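Local coordinates for protein terminal uridylyltransferase 1 (Trypanosoma brucei, PDB 5HZD) that adds uridines to the 3' ends of guide RNAs, ribosomal RNAs and some mRNAs during mitochondrial RNA editing, using UTP and a divalent metal ion, at residues 141-146 / 288-293; 163-168 / 174-179. All coordinates share one frame; numbering follows the deposited sequence. Where two conformers were deposited one is given.

Contact 1 (141-146 / 288-293)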
ATOM      1  N   PRO A 141     -10.963  10.016  16.970  1.00 16.52           N
ATOM      2  CA  PRO A 141     -11.899   9.736  18.054  1.00 16.32           C
ATOM      3  C   PRO A 141     -11.935   8.230  18.261  1.00 17.21           C
ATOM      4  O   PRO A 141     -11.251   7.526  17.525  1.00 20.38           O
ATOM      5  CB  PRO A 141     -13.237  10.231  17.493  1.00 15.64           C
ATOM      6  CG  PRO A 141     -13.118  10.039  16.004  1.00 19.16           C
ATOM      7  CD  PRO A 141     -11.642  10.221  15.670  1.00 17.15           C
ATOM      8  N   LEU A 142     -12.726   7.736  19.206  1.00 17.15           N
ATOM      9  CA  LEU A 142     -12.665   6.299  19.489  1.00 18.68           C
ATOM     10  C   LEU A 142     -12.979   5.501  18.241  1.00 16.22           C
ATOM     11  O   LEU A 142     -14.063   5.621  17.638  1.00 15.93           O
ATOM     12  CB  LEU A 142     -13.591   5.944  20.637  1.00 20.49           C
ATOM     13  CG  LEU A 142     -12.941   6.301  21.993  1.00 28.42           C
ATOM     14  CD1 LEU A 142     -13.867   6.038  23.102  1.00 29.90           C
ATOM     15  CD2 LEU A 142     -11.652   5.511  22.232  1.00 33.17           C
ATOM     16  N   GLU A 143     -11.993   4.733  17.798  1.00 15.23           N
ATOM     17  CA  GLU A 143     -12.064   4.184  16.459  1.00 15.98           C
ATOM     18  C   GLU A 143     -13.078   3.071  16.280  1.00 14.04           C
ATOM     19  O   GLU A 143     -13.604   2.918  15.182  1.00 13.41           O
ATOM     20  CB  GLU A 143     -10.674   3.737  15.980  1.00 17.00           C
ATOM     21  CG  GLU A 143      -9.737   4.897  15.688  1.00 19.34           C
ATOM     22  CD  GLU A 143      -8.290   4.436  15.715  1.00 20.19           C
ATOM     23  OE1 GLU A 143      -7.795   4.136  16.833  1.00 23.70           O
ATOM     24  OE2 GLU A 143      -7.672   4.382  14.640  1.00 19.97           O
ATOM     25  N   LYS A 144     -13.350   2.287  17.331  1.00 14.29           N
ATOM     26  CA  LYS A 144     -14.374   1.265  17.196  1.00 14.16           C
ATOM     27  C   LYS A 144     -15.717   1.928  16.838  1.00 14.28           C
ATOM     28  O   LYS A 144     -16.525   1.401  16.046  1.00 14.19           O
ATOM     29  CB  LYS A 144     -14.495   0.466  18.503  1.00 21.47           C
ATOM     30  CG  LYS A 144     -15.714  -0.429  18.582  1.00 34.91           C
ATOM     31  CD  LYS A 144     -15.823  -1.146  19.928  1.00 44.44           C
ATOM     32  CE  LYS A 144     -17.223  -1.736  20.124  1.00 51.86           C
ATOM     33  NZ  LYS A 144     -17.675  -2.561  18.956  1.00 56.71           N
ATOM     34  N   ASN A 145     -15.956   3.101  17.427  1.00 14.86           N
ATOM     35  CA  ASN A 145     -17.244   3.747  17.178  1.00 14.71           C
ATOM     36  C   ASN A 145     -17.272   4.407  15.820  1.00 14.32           C
ATOM     37  O   ASN A 145     -18.307   4.407  15.142  1.00 14.48           O
ATOM     38  CB  ASN A 145     -17.566   4.756  18.296  1.00 15.20           C
ATOM     39  CG  ASN A 145     -17.677   4.086  19.617  1.00 15.67           C
ATOM     40  OD1 ASN A 145     -18.239   2.998  19.705  1.00 26.16           O
ATOM     41  ND2 ASN A 145     -17.136   4.708  20.647  1.00 23.44           N
ATOM     42  N   ALA A 146     -16.133   4.954  15.395  1.00 14.00           N
ATOM     43  CA  ALA A 146     -16.001   5.543  14.072  1.00 13.65           C
ATOM     44  C   ALA A 146     -16.265   4.474  13.004  1.00 13.36           C
ATOM     45  O   ALA A 146     -16.987   4.698  12.025  1.00 13.29           O
ATOM     46  CB  ALA A 146     -14.599   6.142  13.907  1.00 13.41           C
ATOM     47  N   SER A 288      -9.324   3.767   7.203  1.00 11.16           N
ATOM     48  CA  SER A 288      -8.765   3.918   8.534  1.00 11.82           C
ATOM     49  C   SER A 288      -8.800   5.370   8.945  1.00 12.14           C
ATOM     50  O   SER A 288      -9.192   6.240   8.147  1.00 13.06           O
ATOM     51  CB  SER A 288      -7.318   3.413   8.549  1.00 15.91           C
ATOM     52  OG  SER A 288      -6.543   4.097   7.558  1.00 17.89           O
ATOM     53  N   PHE A 289      -8.392   5.633  10.190  1.00 15.24           N
ATOM     54  CA  PHE A 289      -8.597   6.950  10.783  1.00 13.89           C
ATOM     55  C   PHE A 289      -7.313   7.609  11.252  1.00 15.53           C
ATOM     56  O   PHE A 289      -7.341   8.641  11.941  1.00 15.95           O
ATOM     57  CB  PHE A 289      -9.596   6.841  11.944  1.00 15.85           C
ATOM     58  CG  PHE A 289     -10.939   6.342  11.519  1.00 15.90           C
ATOM     59  CD1 PHE A 289     -11.884   7.222  11.005  1.00 13.67           C
ATOM     60  CD2 PHE A 289     -11.243   4.979  11.574  1.00 15.74           C
ATOM     61  CE1 PHE A 289     -13.128   6.789  10.589  1.00 15.53           C
ATOM     62  CE2 PHE A 289     -12.479   4.534  11.148  1.00 18.10           C
ATOM     63  CZ  PHE A 289     -13.420   5.427  10.652  1.00 18.52           C
ATOM     64  N   ARG A 290      -6.187   7.002  10.892  1.00 19.09           N
ATOM     65  CA  ARG A 290      -4.892   7.518  11.321  1.00 16.43           C
ATOM     66  C   ARG A 290      -4.076   8.092  10.181  1.00 16.12           C
ATOM     67  O   ARG A 290      -4.285   7.763   9.018  1.00 18.69           O
ATOM     68  CB  ARG A 290      -4.097   6.388  11.987  1.00 18.36           C
ATOM     69  CG  ARG A 290      -4.874   5.759  13.146  1.00 19.33           C
ATOM     70  CD  ARG A 290      -4.052   4.733  13.905  1.00 19.76           C
ATOM     71  NE  ARG A 290      -4.890   4.055  14.893  1.00 21.82           N
ATOM     72  CZ  ARG A 290      -4.430   3.141  15.742  1.00 27.09           C
ATOM     73  NH1 ARG A 290      -3.148   2.798  15.705  1.00 30.25           N
ATOM     74  NH2 ARG A 290      -5.246   2.571  16.617  1.00 26.48           N
ATOM     75  N   ALA A 291      -3.117   8.947  10.513  1.00 19.48           N
ATOM     76  CA  ALA A 291      -2.344   9.651   9.489  1.00 18.71           C
ATOM     77  C   ALA A 291      -1.016   8.997   9.140  1.00 16.96           C
ATOM     78  O   ALA A 291      -0.402   9.364   8.136  1.00 18.31           O
ATOM     79  CB  ALA A 291      -2.109  11.097   9.908  1.00 21.40           C
ATOM     80  N   PHE A 292      -0.553   8.026   9.928  1.00 18.07           N
ATOM     81  CA  PHE A 292       0.811   7.536   9.741  0.53 19.12           C
ATOM     82  C   PHE A 292       1.098   6.990   8.340  1.00 19.15           C
ATOM     83  O   PHE A 292       2.195   7.196   7.816  1.00 17.40           O
ATOM     84  CB  PHE A 292       1.209   6.523  10.835  0.53 19.29           C
ATOM     85  CG  PHE A 292       0.644   5.139  10.636  0.53 20.57           C
ATOM     86  CD1 PHE A 292       1.373   4.170   9.970  0.53 21.50           C
ATOM     87  CD2 PHE A 292      -0.598   4.795  11.159  0.53 21.37           C
ATOM     88  CE1 PHE A 292       0.865   2.896   9.789  0.53 24.71           C
ATOM     89  CE2 PHE A 292      -1.107   3.511  10.996  0.53 19.89           C
ATOM     90  CZ  PHE A 292      -0.373   2.567  10.301  0.53 22.23           C
ATOM     91  N   GLY A 293       0.134   6.308   7.732  1.00 14.21           N
ATOM     92  CA  GLY A 293       0.365   5.725   6.429  1.00 13.43           C
ATOM     93  C   GLY A 293       0.558   6.759   5.339  1.00 15.03           C
ATOM     94  O   GLY A 293       1.246   6.516   4.341  1.00 14.07           O
TER
HETATM   95  O   HOH W   1      -8.011   3.492  12.052  1.00 20.48           O
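Glu-143 and Arg-290 form a two-pronged salt bridge. Arg-290 presents the side of its guanidinium, NE and NH2 together, to both carboxylate oxygens. NE donates to Glu-143 OE2 at 2.8 Å with an N-H...O angle of 164°. NH2 donates to Glu-143 OE1 at 3.0 Å and 155°. Each oxygen uses its syn lone pair, and both lie near the guanidinium plane. The two planes are still turned 34° from each other, so the pair is not flat. Both chains run extended, Glu-143 beyond CG and Arg-290 from CG to NE, and this brings their ends together at about a right angle.

OE2 of Glu-143 has a second partner. A water donates to it at 2.8 Å and accepts from the backbone N of Phe-289 at 2.9 Å. The carboxylate thus takes three hydrogen bonds, and the water gives the Phe-289 N-H an acceptor. The Phe-289 carbonyl receives a weak bond from Trp-139 NE1.

Next to the salt bridge, Ala-146 CB sits over one face of the Phe-289 ring, 3.7 Å from its centroid. This is a CH-pi contact, displaced toward CZ. Val-147 and Ile-150 of the same helix also touch this ring.

Leu-142 is at the N-cap position, and its carbonyl accepts from Ala-146 N at 3.1 Å. The contact joins the start of helix 143-156 to the loop that follows strand 285-288. Such a helix, laid against the end of a central strand and the loop leaving it, is part of the palm of the nucleotidyltransferase fold.

Contact 2 (163-168 / 174-179)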
ATOM      1  N   ASN A 163     -20.501  -6.859   1.012  1.00 17.07           N
ATOM      2  CA  ASN A 163     -19.287  -6.203   0.559  1.00 15.07           C
ATOM      3  C   ASN A 163     -18.531  -5.482   1.667  1.00 15.83           C
ATOM      4  O   ASN A 163     -17.319  -5.204   1.542  1.00 19.12           O
ATOM      5  CB  ASN A 163     -19.619  -5.190  -0.555  1.00 13.98           C
ATOM      6  CG  ASN A 163     -20.217  -5.849  -1.761  1.00 16.59           C
ATOM      7  OD1 ASN A 163     -21.452  -5.876  -1.935  1.00 19.98           O
ATOM      8  ND2 ASN A 163     -19.366  -6.402  -2.616  1.00 15.81           N
ATOM      9  N   LEU A 164     -19.227  -5.124   2.736  1.00 16.47           N
ATOM     10  CA  LEU A 164     -18.607  -4.355   3.812  1.00 15.87           C
ATOM     11  C   LEU A 164     -18.167  -5.208   4.973  1.00 16.63           C
ATOM     12  O   LEU A 164     -18.969  -5.975   5.533  1.00 23.66           O
ATOM     13  CB  LEU A 164     -19.586  -3.320   4.370  1.00 23.39           C
ATOM     14  CG  LEU A 164     -19.838  -2.070   3.558  1.00 24.87           C
ATOM     15  CD1 LEU A 164     -20.848  -1.188   4.303  1.00 25.03           C
ATOM     16  CD2 LEU A 164     -18.559  -1.319   3.338  1.00 23.23           C
ATOM     17  N   GLU A 165     -16.916  -5.057   5.374  1.00 15.26           N
ATOM     18  CA  GLU A 165     -16.426  -5.772   6.557  1.00 15.74           C
ATOM     19  C   GLU A 165     -15.922  -4.760   7.582  1.00 16.03           C
ATOM     20  O   GLU A 165     -14.792  -4.306   7.489  1.00 16.64           O
ATOM     21  CB  GLU A 165     -15.285  -6.746   6.184  1.00 18.56           C
ATOM     22  CG  GLU A 165     -14.682  -7.493   7.386  1.00 22.25           C
ATOM     23  CD  GLU A 165     -13.475  -8.386   7.064  1.00 21.19           C
ATOM     24  OE1 GLU A 165     -12.904  -8.965   8.038  1.00 23.84           O
ATOM     25  OE2 GLU A 165     -13.107  -8.515   5.875  1.00 21.31           O
ATOM     26  N   PRO A 166     -16.758  -4.407   8.568  1.00 16.50           N
ATOM     27  CA  PRO A 166     -16.284  -3.566   9.677  1.00 12.99           C
ATOM     28  C   PRO A 166     -15.344  -4.383  10.544  1.00 18.60           C
ATOM     29  O   PRO A 166     -15.698  -5.498  10.924  1.00 24.71           O
ATOM     30  CB  PRO A 166     -17.564  -3.252  10.455  1.00 16.84           C
ATOM     31  CG  PRO A 166     -18.533  -4.384  10.089  1.00 19.88           C
ATOM     32  CD  PRO A 166     -18.188  -4.741   8.671  1.00 16.55           C
ATOM     33  N   ILE A 167     -14.161  -3.871  10.815  1.00 15.18           N
ATOM     34  CA  ILE A 167     -13.241  -4.530  11.737  1.00 15.44           C
ATOM     35  C   ILE A 167     -12.991  -3.614  12.914  1.00 17.84           C
ATOM     36  O   ILE A 167     -11.973  -2.948  12.983  1.00 21.46           O
ATOM     37  CB  ILE A 167     -11.922  -4.860  11.019  1.00 18.44           C
ATOM     38  CG1 ILE A 167     -12.226  -5.562   9.704  1.00 19.37           C
ATOM     39  CG2 ILE A 167     -11.048  -5.773  11.886  1.00 24.71           C
ATOM     40  CD1 ILE A 167     -11.003  -5.872   8.908  1.00 19.77           C
ATOM     41  N   SER A 168     -13.944  -3.566  13.832  1.00 23.38           N
ATOM     42  CA  SER A 168     -13.927  -2.529  14.874  1.00 25.82           C
ATOM     43  C   SER A 168     -12.915  -2.832  15.973  1.00 32.53           C
ATOM     44  O   SER A 168     -12.519  -1.927  16.731  1.00 29.78           O
ATOM     45  CB  SER A 168     -15.329  -2.359  15.461  1.00 32.29           C
ATOM     46  OG  SER A 168     -15.825  -3.612  15.902  1.00 37.02           O
ATOM     47  N   ILE A 174     -10.586  -0.717  11.319  1.00 13.87           N
ATOM     48  CA  ILE A 174     -10.745  -0.245   9.947  1.00 13.08           C
ATOM     49  C   ILE A 174     -12.060  -0.768   9.391  1.00 12.18           C
ATOM     50  O   ILE A 174     -12.728  -1.600  10.014  1.00 13.65           O
ATOM     51  CB  ILE A 174      -9.603  -0.712   9.016  1.00 14.64           C
ATOM     52  CG1 ILE A 174      -9.516  -2.244   9.006  1.00 18.07           C
ATOM     53  CG2 ILE A 174      -8.265  -0.133   9.456  1.00 15.90           C
ATOM     54  CD1 ILE A 174      -8.621  -2.770   7.854  1.00 16.70           C
ATOM     55  N   ILE A 175     -12.447  -0.231   8.234  1.00 11.73           N
ATOM     56  CA  ILE A 175     -13.518  -0.805   7.433  1.00 11.84           C
ATOM     57  C   ILE A 175     -12.892  -1.332   6.159  1.00 14.32           C
ATOM     58  O   ILE A 175     -12.181  -0.616   5.478  1.00 14.10           O
ATOM     59  CB  ILE A 175     -14.572   0.269   7.035  1.00 11.93           C
ATOM     60  CG1 ILE A 175     -15.280   0.812   8.288  1.00 12.95           C
ATOM     61  CG2 ILE A 175     -15.616  -0.371   6.084  1.00 13.67           C
ATOM     62  CD1 ILE A 175     -16.169   2.031   7.989  1.00 13.94           C
ATOM     63  N   LYS A 176     -13.136  -2.594   5.837  1.00 13.03           N
ATOM     64  CA  LYS A 176     -12.667  -3.141   4.565  1.00 13.93           C
ATOM     65  C   LYS A 176     -13.842  -3.255   3.635  1.00 13.51           C
ATOM     66  O   LYS A 176     -14.906  -3.768   4.011  1.00 18.09           O
ATOM     67  CB  LYS A 176     -12.078  -4.547   4.774  1.00 15.48           C
ATOM     68  CG  LYS A 176     -10.653  -4.520   5.393  1.00 22.03           C
ATOM     69  CD  LYS A 176     -10.062  -5.934   5.455  1.00 24.01           C
ATOM     70  CE  LYS A 176      -9.599  -6.382   4.093  1.00 28.38           C
ATOM     71  NZ  LYS A 176      -8.288  -5.700   3.787  1.00 27.08           N
ATOM     72  N   HIS A 177     -13.686  -2.774   2.406  1.00 11.65           N
ATOM     73  CA  HIS A 177     -14.704  -2.981   1.399  1.00 11.87           C
ATOM     74  C   HIS A 177     -14.204  -3.940   0.334  1.00 14.55           C
ATOM     75  O   HIS A 177     -13.124  -3.745  -0.242  1.00 14.63           O
ATOM     76  CB  HIS A 177     -15.105  -1.635   0.758  1.00 12.31           C
ATOM     77  CG  HIS A 177     -16.057  -1.803  -0.383  1.00 13.17           C
ATOM     78  ND1 HIS A 177     -15.662  -1.707  -1.703  1.00 14.47           N
ATOM     79  CD2 HIS A 177     -17.369  -2.153  -0.405  1.00 13.93           C
ATOM     80  CE1 HIS A 177     -16.709  -1.930  -2.482  1.00 17.47           C
ATOM     81  NE2 HIS A 177     -17.749  -2.224  -1.718  1.00 15.83           N
ATOM     82  N   HIS A 178     -14.958  -5.012   0.119  1.00 14.26           N
ATOM     83  CA  HIS A 178     -14.604  -6.036  -0.861  1.00 15.17           C
ATOM     84  C   HIS A 178     -15.543  -5.906  -2.059  1.00 15.78           C
ATOM     85  O   HIS A 178     -16.720  -6.233  -1.971  1.00 20.51           O
ATOM     86  CB  HIS A 178     -14.802  -7.431  -0.254  1.00 16.09           C
ATOM     87  CG  HIS A 178     -14.101  -7.653   1.045  1.00 19.74           C
ATOM     88  ND1 HIS A 178     -12.804  -8.115   1.119  1.00 26.15           N
ATOM     89  CD2 HIS A 178     -14.527  -7.509   2.326  1.00 15.91           C
ATOM     90  CE1 HIS A 178     -12.451  -8.228   2.390  1.00 24.64           C
ATOM     91  NE2 HIS A 178     -13.482  -7.879   3.142  1.00 22.74           N
ATOM     92  N   ALA A 179     -15.020  -5.456  -3.196  1.00 17.14           N
ATOM     93  CA  ALA A 179     -15.866  -5.256  -4.369  1.00 18.67           C
ATOM     94  C   ALA A 179     -16.260  -6.547  -5.025  1.00 17.53           C
ATOM     95  O   ALA A 179     -15.436  -7.447  -5.184  1.00 21.22           O
ATOM     96  CB  ALA A 179     -15.158  -4.382  -5.399  1.00 19.78           C
TER
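This antiparallel beta hairpin forms one edge of the palm sheet, with strand 164-167 outermost and strand 174-177 next to strand 285-288. Glu-165 and Lys-176 are a hydrogen-bonded pair: Glu-165 N donates to Lys-176 O at 2.7 Å, and Lys-176 N returns a bond to Glu-165 O. Ile-167 and Ile-174 pair likewise, but the bond from Ile-174 N comes from above the Ile-167 carbonyl plane.

On one face Leu-164 CD2 reaches Ile-175 CG2 at 4.1 Å and also meets the edge of the His-177 ring. His-177 ND1 is hydrogen-bonded to the carbonyl oxygen of Ile-283. On the other face, Ile-167 CD1 rests on Lys-176 CD at 3.6 Å. The lysine bends at its outer torsions, and its NZ makes a salt bridge with Asp-286, thought to be important for catalysis.

Past the strand ends, His-178 N donates to Asn-163 O at 2.8 Å, and Asn-163 ND2 donates to His-178 O at 2.7 Å. Glu-165 extends from a CG anti to its N (chi1 178°) toward the His-178 ring. His-178 NE2 donates to the anti lone pair of Glu-165 OE2 at 2.8 Å, with carboxylate and ring nearly coplanar.

In the fold
Contacts 1 and 2 lie in the same palm, their centres 14 Å apart. Helix 143-156 leads into strand 164-167, and strand 285-288 lies beside strand 174-177. The contacts meet twice: Lys-144 CB is 3.6 Å from Ser-168 O, and Ser-288 CB is 3.8 Å from Ile-174 CG2. Lys-176 of contact 2 faces the probable catalytic centre. Beyond its bond to Asp-286, the Lys-176 side chain comes within about 5 Å of that of Asp-123, a likely ligand of the catalytic metal. Segment 288-293 of contact 1 runs on to Gly-293, part of the UTP site. The Arg-290 side chain is about 5 Å from that of Arg-171, which probably binds RNA.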